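PDB 4WY9: putative MCP-type signal transduction protein from Campylobacter jejuni subsp. jejuni serotype O:2, which probably senses chemical cues in the periplasm through a tandem-PAS (double Cache) domain and relays them to the chemotaxis machinery as a transmembrane methyl-accepting chemoreceptor. Local coordinates for residues E13-S18 and Q202-E207; S76-L81 and M156-Q161; E88-E93 and G102-L107; P171-D174 and Q178-G181; N230-N235 and E242-I247. All coordinates share one frame; numbering follows the deposited sequence. Where two conformers were deposited one is given.

Contact 1. Residues E13-S18 and Q202-E207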
# COMPACT_ATOMS: atom_id res chain seq x y z
N GLU A 13 5.45 -28.40 -2.46
CA GLU A 13 5.43 -27.61 -1.23
C GLU A 13 6.67 -26.71 -1.15
O GLU A 13 6.56 -25.52 -0.82
CB GLU A 13 5.32 -28.52 -0.03
CG GLU A 13 3.98 -29.27 0.05
CD GLU A 13 3.96 -30.42 1.07
OE1 GLU A 13 5.04 -30.89 1.48
OE2 GLU A 13 2.85 -30.90 1.43
N ASP A 14 7.83 -27.26 -1.46
CA ASP A 14 9.06 -26.49 -1.35
C ASP A 14 9.08 -25.40 -2.41
O ASP A 14 9.55 -24.28 -2.16
CB ASP A 14 10.29 -27.39 -1.50
CG ASP A 14 10.50 -28.31 -0.32
OD1 ASP A 14 9.96 -28.06 0.76
OD2 ASP A 14 11.25 -29.30 -0.48
N ILE A 15 8.62 -25.71 -3.60
CA ILE A 15 8.56 -24.73 -4.69
C ILE A 15 7.64 -23.59 -4.30
O ILE A 15 7.99 -22.40 -4.47
CB ILE A 15 8.12 -25.39 -6.00
CG1 ILE A 15 9.22 -26.29 -6.53
CG2 ILE A 15 7.73 -24.36 -7.06
CD1 ILE A 15 8.77 -27.31 -7.57
N LEU A 16 6.46 -23.91 -3.79
CA LEU A 16 5.51 -22.86 -3.41
C LEU A 16 6.07 -21.97 -2.30
O LEU A 16 5.91 -20.73 -2.33
CB LEU A 16 4.18 -23.46 -3.01
CG LEU A 16 3.35 -24.06 -4.13
CD1 LEU A 16 2.14 -24.77 -3.54
CD2 LEU A 16 2.89 -22.98 -5.11
N ALA A 17 6.76 -22.56 -1.32
CA ALA A 17 7.38 -21.76 -0.27
C ALA A 17 8.41 -20.80 -0.86
O ALA A 17 8.50 -19.63 -0.47
CB ALA A 17 8.01 -22.66 0.76
N SER A 18 9.18 -21.29 -1.83
CA SER A 18 10.22 -20.46 -2.47
C SER A 18 9.59 -19.30 -3.25
O SER A 18 10.02 -18.15 -3.15
CB SER A 18 11.09 -21.31 -3.39
OG SER A 18 12.11 -20.55 -4.02
N GLN A 202 3.69 -17.87 -14.19
CA GLN A 202 2.66 -18.90 -13.90
C GLN A 202 3.26 -20.28 -14.06
O GLN A 202 3.57 -20.69 -15.18
CB GLN A 202 1.43 -18.70 -14.81
CG GLN A 202 0.22 -19.63 -14.54
CD GLN A 202 -0.65 -19.09 -13.37
OE1 GLN A 202 -0.21 -18.30 -12.56
NE2 GLN A 202 -1.88 -19.56 -13.29
N LYS A 203 3.45 -21.00 -12.98
CA LYS A 203 4.11 -22.30 -13.03
C LYS A 203 3.12 -23.42 -13.13
O LYS A 203 3.42 -24.44 -13.76
CB LYS A 203 5.01 -22.49 -11.83
CG LYS A 203 5.86 -23.74 -11.91
CD LYS A 203 6.82 -23.83 -10.75
CE LYS A 203 7.65 -25.09 -10.87
NZ LYS A 203 8.63 -24.91 -11.95
N TYR A 204 1.96 -23.28 -12.53
CA TYR A 204 0.97 -24.35 -12.53
C TYR A 204 -0.35 -23.88 -13.13
O TYR A 204 -0.75 -22.72 -12.95
CB TYR A 204 0.71 -24.85 -11.12
CG TYR A 204 1.95 -25.34 -10.44
CD1 TYR A 204 2.44 -26.60 -10.69
CD2 TYR A 204 2.65 -24.57 -9.51
CE1 TYR A 204 3.57 -27.05 -10.11
CE2 TYR A 204 3.78 -25.03 -8.88
CZ TYR A 204 4.26 -26.29 -9.19
OH TYR A 204 5.40 -26.77 -8.60
N ASP A 205 -1.04 -24.79 -13.79
CA ASP A 205 -2.37 -24.51 -14.28
C ASP A 205 -3.27 -24.16 -13.09
O ASP A 205 -3.37 -24.92 -12.13
CB ASP A 205 -2.92 -25.74 -15.01
CG ASP A 205 -2.11 -26.10 -16.25
OD1 ASP A 205 -0.93 -25.79 -16.33
OD2 ASP A 205 -2.69 -26.66 -17.18
N GLY A 206 -3.94 -23.01 -13.16
CA GLY A 206 -4.82 -22.61 -12.11
C GLY A 206 -4.16 -22.05 -10.89
O GLY A 206 -4.83 -21.79 -9.88
N GLU A 207 -2.85 -21.83 -10.94
CA GLU A 207 -2.13 -21.21 -9.84
C GLU A 207 -2.73 -19.84 -9.51
O GLU A 207 -2.97 -19.04 -10.41
CB GLU A 207 -0.65 -21.06 -10.18
CG GLU A 207 0.17 -20.22 -9.24
CD GLU A 207 1.62 -20.13 -9.62
OE1 GLU A 207 2.05 -20.88 -10.53
OE2 GLU A 207 2.36 -19.30 -9.01
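I15, on the long helix 8-51, meets K203 and Y204 of the loop that leads into strand 209-213, a small example of how a helix and a turn can pack without a single hydrogen bond between them. In the closer part, methyls of I15 pack against the phenol oxygen, CD1 lying 3.6 Å from Y204 OH, and CG2 sits at the ring edge, near the ring plane. L16 adds a looser apolar touch, its CD2 4.4 Å from Y204 CE2, while its side chain also packs on V283 and A285 of the neighbouring sheet. On the solvent side K203 runs across I15 at about a right angle, with CD 3.8 Å from I15 CG2; its chain is extended until a bend at chi4 (73°). The loop keeps its shape by its own bonds. OE1 of E207 accepts from K203 N at 2.8 Å and from Y204 N at 3.1 Å, and a type II turn spans Y204 to E207 with G206 at positive phi. The buried E207 carboxylate thus satisfies two backbone N-H groups and probably helps to hold K203 and Y204 where they meet the helix. Across the contact itself, attraction probably comes chiefly from dispersion and from burying largely apolar surface.

Contact 2. Residues S76-L81 and M156-Q161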
# COMPACT_ATOMS: atom_id res chain seq x y z
N SER A 76 5.71 5.05 -5.57
CA SER A 76 4.53 5.86 -5.23
C SER A 76 3.97 6.50 -6.49
O SER A 76 4.66 7.14 -7.27
CB SER A 76 4.87 6.93 -4.22
OG SER A 76 5.90 7.78 -4.68
N ASN A 77 2.72 6.25 -6.73
CA ASN A 77 2.00 6.81 -7.85
C ASN A 77 1.54 8.19 -7.54
O ASN A 77 1.40 9.05 -8.47
CB ASN A 77 0.87 5.82 -8.23
CG ASN A 77 1.41 4.43 -8.59
OD1 ASN A 77 1.58 3.49 -7.71
ND2 ASN A 77 1.62 4.24 -9.89
N PHE A 78 1.25 8.45 -6.26
CA PHE A 78 0.89 9.78 -5.84
C PHE A 78 1.57 10.16 -4.55
O PHE A 78 1.87 9.30 -3.70
CB PHE A 78 -0.64 9.88 -5.67
CG PHE A 78 -1.42 9.55 -6.91
CD1 PHE A 78 -1.73 10.54 -7.85
CD2 PHE A 78 -1.80 8.23 -7.19
CE1 PHE A 78 -2.41 10.22 -9.00
CE2 PHE A 78 -2.52 7.93 -8.34
CZ PHE A 78 -2.82 8.93 -9.23
N THR A 79 1.77 11.46 -4.37
CA THR A 79 2.34 12.01 -3.16
C THR A 79 1.45 13.17 -2.75
O THR A 79 0.95 13.90 -3.60
CB THR A 79 3.81 12.48 -3.39
OG1 THR A 79 4.65 11.30 -3.62
CG2 THR A 79 4.32 13.30 -2.24
N TYR A 80 1.21 13.32 -1.46
CA TYR A 80 0.36 14.43 -0.99
C TYR A 80 0.81 15.03 0.30
O TYR A 80 1.28 14.34 1.21
CB TYR A 80 -1.11 13.98 -0.87
CG TYR A 80 -1.29 12.65 -0.18
CD1 TYR A 80 -1.40 12.56 1.22
CD2 TYR A 80 -1.35 11.47 -0.91
CE1 TYR A 80 -1.59 11.34 1.82
CE2 TYR A 80 -1.51 10.24 -0.29
CZ TYR A 80 -1.62 10.19 1.07
OH TYR A 80 -1.80 8.95 1.71
N LEU A 81 0.65 16.36 0.39
CA LEU A 81 0.80 17.11 1.62
C LEU A 81 -0.52 17.76 1.94
O LEU A 81 -0.99 18.63 1.20
CB LEU A 81 1.91 18.15 1.52
CG LEU A 81 2.08 18.99 2.80
CD1 LEU A 81 2.51 18.15 3.98
CD2 LEU A 81 3.09 20.10 2.57
N MET A 156 -9.53 3.98 -4.87
CA MET A 156 -9.33 5.43 -4.98
C MET A 156 -9.62 5.86 -6.40
O MET A 156 -9.61 5.07 -7.34
CB MET A 156 -7.93 5.84 -4.59
CG MET A 156 -7.58 5.59 -3.16
SD MET A 156 -5.92 6.14 -2.72
CE MET A 156 -6.14 7.90 -2.63
N ASN A 157 -9.87 7.15 -6.56
CA ASN A 157 -10.07 7.75 -7.87
C ASN A 157 -9.60 9.17 -7.80
O ASN A 157 -10.31 10.05 -7.27
CB ASN A 157 -11.54 7.65 -8.32
CG ASN A 157 -11.72 8.09 -9.75
OD1 ASN A 157 -11.06 9.03 -10.22
ND2 ASN A 157 -12.56 7.38 -10.48
N LEU A 158 -8.42 9.44 -8.33
CA LEU A 158 -7.82 10.78 -8.23
C LEU A 158 -7.74 11.51 -9.56
O LEU A 158 -7.66 12.74 -9.58
CB LEU A 158 -6.44 10.68 -7.63
CG LEU A 158 -6.39 10.11 -6.21
CD1 LEU A 158 -4.95 9.93 -5.80
CD2 LEU A 158 -7.12 11.01 -5.24
N GLU A 159 -7.78 10.78 -10.67
CA GLU A 159 -7.63 11.39 -12.00
C GLU A 159 -8.73 10.98 -12.97
O GLU A 159 -8.68 11.36 -14.13
CB GLU A 159 -6.28 11.04 -12.60
CG GLU A 159 -5.10 11.54 -11.79
CD GLU A 159 -3.79 11.11 -12.41
OE1 GLU A 159 -3.51 9.90 -12.43
OE2 GLU A 159 -3.04 12.01 -12.88
N GLY A 160 -9.77 10.34 -12.49
CA GLY A 160 -10.91 9.96 -13.31
C GLY A 160 -11.22 8.49 -13.33
O GLY A 160 -12.39 8.10 -13.44
N GLN A 161 -10.19 7.64 -13.14
CA GLN A 161 -10.41 6.20 -13.18
C GLN A 161 -10.11 5.60 -11.83
O GLN A 161 -9.19 5.98 -11.15
CB GLN A 161 -9.56 5.52 -14.23
CG GLN A 161 -9.55 6.18 -15.62
CD GLN A 161 -8.22 5.96 -16.35
OE1 GLN A 161 -7.18 5.63 -15.73
NE2 GLN A 161 -8.24 6.17 -17.67
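The membrane-distal PAS-like domain carries a curved antiparallel sheet, and this contact lies where its strand 78-83 meets the loop joining strands 154-156 and 163-173. F78 reaches from the strand to the loop; N77 and F78 both face T186, a classic beta bulge. CD1 of L158 stands over the centre of the F78 ring, 3.7 Å from the centroid and 10° off the ring normal, a CH-pi contact, with the two side chains running past each other in opposite directions. At the ring edge, near its plane, comes the carboxylate of E159, its OE1 3.4 Å from F78 CZ and its plane 87° from that of the ring. The partly positive ring hydrogens probably make this edge a mildly favourable place for the acid. E159 gets there with CG anti to its own carbonyl carbon (chi1 -61°) and an extended chain beyond. The loop is braced from within: N157 OD1 accepts from G160 N at 2.9 Å, an Asx motif, and N157 ND2 gives a bond to G160 O at 3.1 Å, from well above the carbonyl plane. F163 also meets the F78 ring. A connecting loop thus packs by its leucine on an aromatic side chain of a sheet strand in a PAS-like Cache domain.

Contact 3. Residues E88-E93 and G102-L107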
# COMPACT_ATOMS: atom_id res chain seq x y z
N GLU A 88 -3.18 31.63 4.47
CA GLU A 88 -4.23 31.76 3.48
C GLU A 88 -3.66 31.92 2.07
O GLU A 88 -4.25 31.43 1.10
CB GLU A 88 -5.16 32.91 3.79
CG GLU A 88 -6.39 32.95 2.91
CD GLU A 88 -7.37 31.79 3.17
OE1 GLU A 88 -7.25 31.10 4.21
OE2 GLU A 88 -8.25 31.60 2.32
N TYR A 89 -2.47 32.50 1.92
CA TYR A 89 -1.94 32.70 0.59
C TYR A 89 -1.63 31.36 -0.10
O TYR A 89 -1.60 31.29 -1.32
CB TYR A 89 -0.73 33.63 0.59
CG TYR A 89 0.62 32.98 0.80
CD1 TYR A 89 1.38 32.57 -0.28
CD2 TYR A 89 1.17 32.84 2.08
CE1 TYR A 89 2.65 32.01 -0.09
CE2 TYR A 89 2.43 32.30 2.27
CZ TYR A 89 3.15 31.87 1.17
OH TYR A 89 4.41 31.33 1.33
N PHE A 90 -1.39 30.32 0.69
CA PHE A 90 -1.17 28.99 0.11
C PHE A 90 -2.33 28.59 -0.82
O PHE A 90 -2.13 28.04 -1.89
CB PHE A 90 -1.02 27.93 1.19
CG PHE A 90 0.35 27.82 1.82
CD1 PHE A 90 1.20 28.89 1.93
CD2 PHE A 90 0.77 26.62 2.34
CE1 PHE A 90 2.43 28.75 2.54
CE2 PHE A 90 1.97 26.48 2.95
CZ PHE A 90 2.81 27.55 3.04
N LYS A 91 -3.55 28.82 -0.35
CA LYS A 91 -4.73 28.42 -1.07
C LYS A 91 -4.87 29.20 -2.37
O LYS A 91 -5.41 28.73 -3.36
CB LYS A 91 -5.99 28.58 -0.19
CG LYS A 91 -6.00 27.64 1.01
CD LYS A 91 -7.27 27.68 1.83
CE LYS A 91 -7.29 26.62 2.94
NZ LYS A 91 -8.60 26.59 3.65
N GLU A 92 -4.39 30.45 -2.36
CA GLU A 92 -4.49 31.32 -3.50
C GLU A 92 -3.43 31.03 -4.57
O GLU A 92 -3.48 31.55 -5.66
CB GLU A 92 -4.47 32.79 -3.05
CG GLU A 92 -5.56 33.11 -2.02
CD GLU A 92 -5.56 34.54 -1.46
OE1 GLU A 92 -4.64 35.34 -1.74
OE2 GLU A 92 -6.53 34.87 -0.72
N GLU A 93 -2.47 30.15 -4.26
CA GLU A 93 -1.40 29.90 -5.22
C GLU A 93 -1.82 29.05 -6.39
O GLU A 93 -1.31 29.26 -7.49
CB GLU A 93 -0.20 29.23 -4.54
CG GLU A 93 0.63 30.18 -3.74
CD GLU A 93 1.34 31.19 -4.61
OE1 GLU A 93 2.10 30.74 -5.52
OE2 GLU A 93 1.16 32.40 -4.42
N GLY A 102 -12.52 23.13 0.38
CA GLY A 102 -11.58 24.19 0.73
C GLY A 102 -10.44 23.75 1.60
O GLY A 102 -9.71 24.57 2.17
N LYS A 103 -10.22 22.44 1.71
CA LYS A 103 -9.03 21.96 2.39
C LYS A 103 -7.80 22.12 1.51
O LYS A 103 -7.90 22.13 0.29
CB LYS A 103 -9.20 20.50 2.80
CG LYS A 103 -10.24 20.37 3.91
CD LYS A 103 -10.33 19.01 4.45
CE LYS A 103 -11.26 19.06 5.67
NZ LYS A 103 -12.63 19.28 5.27
N PHE A 104 -6.65 22.24 2.15
CA PHE A 104 -5.40 22.46 1.45
C PHE A 104 -4.63 21.16 1.29
O PHE A 104 -4.14 20.59 2.27
CB PHE A 104 -4.53 23.49 2.16
CG PHE A 104 -3.26 23.79 1.41
CD1 PHE A 104 -3.27 24.71 0.36
CD2 PHE A 104 -2.08 23.13 1.70
CE1 PHE A 104 -2.13 24.96 -0.36
CE2 PHE A 104 -0.94 23.40 0.99
CZ PHE A 104 -0.96 24.31 -0.03
N VAL A 105 -4.54 20.68 0.05
CA VAL A 105 -3.85 19.44 -0.27
C VAL A 105 -3.01 19.66 -1.52
O VAL A 105 -3.54 20.02 -2.58
CB VAL A 105 -4.82 18.24 -0.47
CG1 VAL A 105 -4.02 17.02 -0.89
CG2 VAL A 105 -5.66 17.98 0.76
N MET A 106 -1.70 19.49 -1.40
CA MET A 106 -0.81 19.48 -2.54
C MET A 106 -0.66 18.05 -2.99
O MET A 106 -0.03 17.25 -2.29
CB MET A 106 0.54 20.06 -2.18
CG MET A 106 0.45 21.48 -1.61
SD MET A 106 1.99 22.09 -0.86
CE MET A 106 2.90 22.52 -2.29
N LEU A 107 -1.26 17.70 -4.13
CA LEU A 107 -1.29 16.34 -4.64
C LEU A 107 -0.49 16.26 -5.92
O LEU A 107 -0.75 17.05 -6.85
CB LEU A 107 -2.73 15.89 -4.88
CG LEU A 107 -2.98 14.49 -5.45
CD1 LEU A 107 -2.45 13.40 -4.51
CD2 LEU A 107 -4.45 14.29 -5.74
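F90 and F104 set their rings obliquely, with centroids 5.5 Å apart and planes inclined at 50°. CB and the near side of the F90 ring meet the far end of F104: CB of F90 lies 3.5 Å from F104 CE1, and CD2 of F90 lies 3.7 Å from F104 CZ. F104 points across from the strand with CG anti to the backbone N (chi1 -177°), which carries the distal rim of its ring against the short helix 88-93. There the carbonyl oxygen of F90 approaches the ring edge, near its plane, 3.4 Å from CE1, where the C-H groups are slightly positive. Both rings are buried, and F97 meets F104 with its own ring steeply inclined, while I59 and I62 of helix 59-70 pack on F90.

K91 is turned differently. Its aliphatic part passes F104 obliquely, with CG 4.1 Å from CD1, and its chain is extended from there to the amine. NZ ends at the carbonyl oxygen of G102, 2.7 Å away, the donor standing nearly on the line of the C=O bond. This is the one hydrogen bond between the two segments, and it places a lysine charge against the loop that leads into strand 104-110. G102 has positive phi (78°), a backbone shape that glycine adopts readily.

Aromatic packing in the interior and a lysine-to-carbonyl bond nearer the surface thus join a weakly bonded helix to the sheet strand that follows it, a helix-on-sheet packing within the PAS-like fold of the first sensor domain.

Contact 4. Residues P171-D174 and Q178-G181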
# COMPACT_ATOMS: atom_id res chain seq x y z
N PRO A 171 2.61 12.13 10.17
CA PRO A 171 2.31 13.52 10.62
C PRO A 171 3.48 14.46 10.46
O PRO A 171 4.63 14.03 10.50
CB PRO A 171 1.98 13.34 12.09
CG PRO A 171 2.71 12.10 12.49
CD PRO A 171 2.58 11.19 11.29
N ILE A 172 3.14 15.73 10.27
CA ILE A 172 4.03 16.90 10.35
C ILE A 172 3.68 17.66 11.61
O ILE A 172 2.51 17.79 11.94
CB ILE A 172 3.88 17.80 9.10
CG1 ILE A 172 4.06 16.98 7.81
CG2 ILE A 172 4.88 18.95 9.15
CD1 ILE A 172 5.39 16.28 7.73
N PHE A 173 4.70 18.16 12.32
CA PHE A 173 4.47 18.89 13.56
C PHE A 173 5.06 20.29 13.55
O PHE A 173 6.06 20.54 12.85
CB PHE A 173 5.08 18.13 14.75
CG PHE A 173 4.53 16.74 14.96
CD1 PHE A 173 5.13 15.65 14.33
CD2 PHE A 173 3.48 16.49 15.80
CE1 PHE A 173 4.65 14.37 14.53
CE2 PHE A 173 2.98 15.21 15.97
CZ PHE A 173 3.57 14.16 15.36
N ASP A 174 4.49 21.17 14.37
CA ASP A 174 5.08 22.48 14.60
C ASP A 174 5.81 22.51 15.96
O ASP A 174 5.94 21.50 16.61
CB ASP A 174 4.03 23.55 14.48
CG ASP A 174 2.93 23.48 15.54
OD1 ASP A 174 3.09 22.76 16.54
OD2 ASP A 174 1.94 24.24 15.44
N GLN A 178 2.25 20.09 17.91
CA GLN A 178 0.93 19.80 17.40
C GLN A 178 1.01 19.31 15.96
O GLN A 178 1.84 19.78 15.19
CB GLN A 178 0.04 21.03 17.41
CG GLN A 178 -0.13 21.60 18.79
CD GLN A 178 -1.37 21.09 19.55
OE1 GLN A 178 -1.77 19.93 19.40
NE2 GLN A 178 -1.96 21.94 20.38
N VAL A 179 0.11 18.41 15.58
CA VAL A 179 0.01 17.99 14.21
C VAL A 179 -0.51 19.16 13.37
O VAL A 179 -1.55 19.69 13.65
CB VAL A 179 -0.91 16.76 14.02
CG1 VAL A 179 -1.04 16.39 12.55
CG2 VAL A 179 -0.40 15.57 14.80
N VAL A 180 0.24 19.53 12.34
CA VAL A 180 -0.17 20.60 11.45
C VAL A 180 -0.45 20.09 10.07
O VAL A 180 -0.96 20.82 9.22
CB VAL A 180 0.89 21.74 11.40
CG1 VAL A 180 1.01 22.45 12.74
CG2 VAL A 180 2.21 21.28 10.86
N GLY A 181 -0.19 18.80 9.80
CA GLY A 181 -0.43 18.27 8.50
C GLY A 181 -0.02 16.83 8.38
O GLY A 181 0.43 16.21 9.35
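D174 illustrates how one side chain can close the end of a hairpin. Its CB lies 3.7 Å from V180 CG1, and CG comes nearer still to the same methyl. Beyond CG the carboxylate divides: OD2 rests 3.4 Å from V180 CG1, whereas OD1 accepts from Q178 N at 3.1 Å, on the syn side but 35° out of the carboxylate plane. OD1 also takes a bond from K176 N, so two turn N-H groups converge on it. The group is put there by a chi1 of 64°, with CG lodged between the backbone N and the carbonyl carbon. In return D174 N gives a bond to Q178 O at 3.1 Å, within the carbonyl plane. Further along, V180 N bonds to I172 O and I172 N to G181 O, both at 2.9 Å. V180 and G181 both face I172, which makes a classic beta bulge. Among the side chains, V179 CG2 touches F173 CE2 at 3.6 Å, and in the conformer given I172 and V180 cross at about a right angle. I172 packs in addition on L45, T46 and F49 of helix 8-51. Strands 163-173 and 179-188 thus form a bulged antiparallel beta hairpin, its turn tied by an aspartate.

Contact 5. Residues N230-N235 and E242-I247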
# COMPACT_ATOMS: atom_id res chain seq x y z
N ASN A 230 -12.57 -9.50 1.61
CA ASN A 230 -11.90 -10.35 2.57
C ASN A 230 -11.98 -11.79 2.12
O ASN A 230 -13.08 -12.33 1.91
CB ASN A 230 -12.49 -10.17 3.96
CG ASN A 230 -11.56 -10.64 5.04
OD1 ASN A 230 -11.18 -11.81 5.07
ND2 ASN A 230 -11.07 -9.72 5.83
N LEU A 231 -10.83 -12.43 1.97
CA LEU A 231 -10.77 -13.81 1.48
C LEU A 231 -11.59 -14.73 2.38
O LEU A 231 -12.22 -15.68 1.92
CB LEU A 231 -9.31 -14.26 1.37
CG LEU A 231 -9.09 -15.70 0.88
CD1 LEU A 231 -9.77 -15.92 -0.45
CD2 LEU A 231 -7.61 -15.93 0.77
N LYS A 232 -11.62 -14.43 3.68
CA LYS A 232 -12.36 -15.28 4.62
C LYS A 232 -13.87 -15.23 4.38
O LYS A 232 -14.56 -16.19 4.67
CB LYS A 232 -12.01 -14.91 6.06
CG LYS A 232 -10.53 -14.97 6.33
CD LYS A 232 -10.17 -14.74 7.79
CE LYS A 232 -10.44 -13.29 8.18
NZ LYS A 232 -9.66 -12.98 9.43
N ASP A 233 -14.36 -14.10 3.89
CA ASP A 233 -15.78 -13.96 3.61
C ASP A 233 -16.21 -14.68 2.35
O ASP A 233 -17.33 -15.18 2.25
CB ASP A 233 -16.16 -12.48 3.48
CG ASP A 233 -16.00 -11.71 4.76
OD1 ASP A 233 -16.13 -12.30 5.85
OD2 ASP A 233 -15.76 -10.48 4.66
N ILE A 234 -15.35 -14.63 1.32
CA ILE A 234 -15.70 -15.17 0.02
C ILE A 234 -15.33 -16.63 -0.13
O ILE A 234 -15.81 -17.30 -1.04
CB ILE A 234 -15.14 -14.31 -1.11
CG1 ILE A 234 -13.65 -14.31 -1.09
CG2 ILE A 234 -15.67 -12.85 -1.00
CD1 ILE A 234 -13.06 -15.13 -2.16
N ASN A 235 -14.52 -17.13 0.79
CA ASN A 235 -14.09 -18.54 0.74
C ASN A 235 -14.14 -19.14 2.16
O ASN A 235 -13.12 -19.40 2.76
CB ASN A 235 -12.70 -18.70 0.13
CG ASN A 235 -12.35 -20.15 -0.09
OD1 ASN A 235 -13.22 -20.97 -0.39
ND2 ASN A 235 -11.06 -20.47 0.05
N GLU A 242 -7.23 -23.47 7.91
CA GLU A 242 -5.87 -23.61 8.42
C GLU A 242 -4.97 -22.52 7.82
O GLU A 242 -4.11 -21.94 8.52
CB GLU A 242 -5.29 -24.97 8.09
CG GLU A 242 -3.97 -25.21 8.76
CD GLU A 242 -3.40 -26.60 8.50
OE1 GLU A 242 -3.99 -27.32 7.66
OE2 GLU A 242 -2.36 -26.93 9.11
N THR A 243 -5.13 -22.27 6.54
CA THR A 243 -4.36 -21.24 5.85
C THR A 243 -4.68 -19.87 6.42
O THR A 243 -3.78 -19.04 6.64
CB THR A 243 -4.61 -21.30 4.34
OG1 THR A 243 -4.19 -22.59 3.85
CG2 THR A 243 -3.90 -20.22 3.61
N TYR A 244 -5.97 -19.61 6.67
CA TYR A 244 -6.36 -18.31 7.21
C TYR A 244 -5.77 -18.07 8.60
O TYR A 244 -5.46 -16.92 8.96
CB TYR A 244 -7.89 -18.19 7.29
CG TYR A 244 -8.60 -18.29 5.99
CD1 TYR A 244 -7.93 -18.08 4.79
CD2 TYR A 244 -9.95 -18.62 5.93
CE1 TYR A 244 -8.57 -18.17 3.60
CE2 TYR A 244 -10.60 -18.72 4.75
CZ TYR A 244 -9.91 -18.51 3.57
OH TYR A 244 -10.55 -18.63 2.38
N LYS A 245 -5.66 -19.13 9.39
CA LYS A 245 -5.06 -18.99 10.71
C LYS A 245 -3.60 -18.54 10.60
O LYS A 245 -3.16 -17.67 11.35
CB LYS A 245 -5.14 -20.31 11.50
CG LYS A 245 -6.34 -20.42 12.39
CD LYS A 245 -6.00 -21.07 13.71
CE LYS A 245 -5.54 -22.50 13.53
NZ LYS A 245 -5.51 -23.24 14.83
N ALA A 246 -2.86 -19.11 9.66
CA ALA A 246 -1.48 -18.70 9.44
C ALA A 246 -1.36 -17.25 9.05
O ALA A 246 -0.50 -16.52 9.53
CB ALA A 246 -0.82 -19.59 8.36
N ILE A 247 -2.26 -16.82 8.16
CA ILE A 247 -2.29 -15.42 7.75
C ILE A 247 -2.58 -14.53 8.93
O ILE A 247 -1.89 -13.54 9.14
CB ILE A 247 -3.30 -15.19 6.61
CG1 ILE A 247 -2.87 -15.90 5.34
CG2 ILE A 247 -3.48 -13.71 6.35
CD1 ILE A 247 -3.96 -16.06 4.29
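Two helices of the membrane-proximal PAS-like domain, the short 231-234 and the longer 241-249, are joined here by one tyrosine wedged between them. Y244 leaves its helix with CG anti to the carbonyl carbon (chi1 -60°) and crosses to the other segment, where its ring is met from several sides. CG of K232 lies over one face, 4.0 Å from the centroid and offset toward the rim, a CH-pi contact in which the two side chains run past each other in opposite directions. L231 crosses the tyrosine at about a right angle, with its CG 3.7 Å from Y244 CE1.

The phenol has a polar destination. Y244 OH donates to the backbone oxygen of N235 at 2.7 Å, in the carbonyl plane and on a lone pair, while the same oxygen stays near the plane of the ring at its edge. The amide of N235 stands almost perpendicular to the ring, 84° between planes, and its ND2 makes a weak bond to the hydroxyl at 3.0 Å. The firmer amide partners lie outside the two segments: OD1 takes a bond from N237, and ND2 gives one to I258 O. These bonds probably fix the rotation of the amide, and so the geometry around the buried hydroxyl.

At its other end the short helix is capped by N230, whose OD1 accepts from K232 N at 3.0 Å. N235 is the first residue to leave the helical conformation. The local motif is thus a short N-capped helix whose C-terminal end receives a tyrosine from helix 241-249, which itself packs on strand 253-258 of the PAS-like domain's sheet.

The five contacts divide between the two PAS-like domains. Contacts 2, 3 and 4 share one antiparallel sheet: contacts 2 and 3 touch where L81 O lies 2.8 Å from M106 N, a probable hydrogen bond, and contact 4 reaches contact 2 through I172 CG1 and L81 CD1. Contact 5 lies in the other domain, and contact 1 joins that domain to helix 8-51; their centres are about 19 Å apart. The same helix supplies I15 to contact 1 and packs on I172 of contact 4, whose centres are about 46 Å apart. Centres of contacts 1 and 3 are separated by about 50 Å. An acetate ion, probably from crystallisation, lies about 4 Å from the N235 side chain of contact 5.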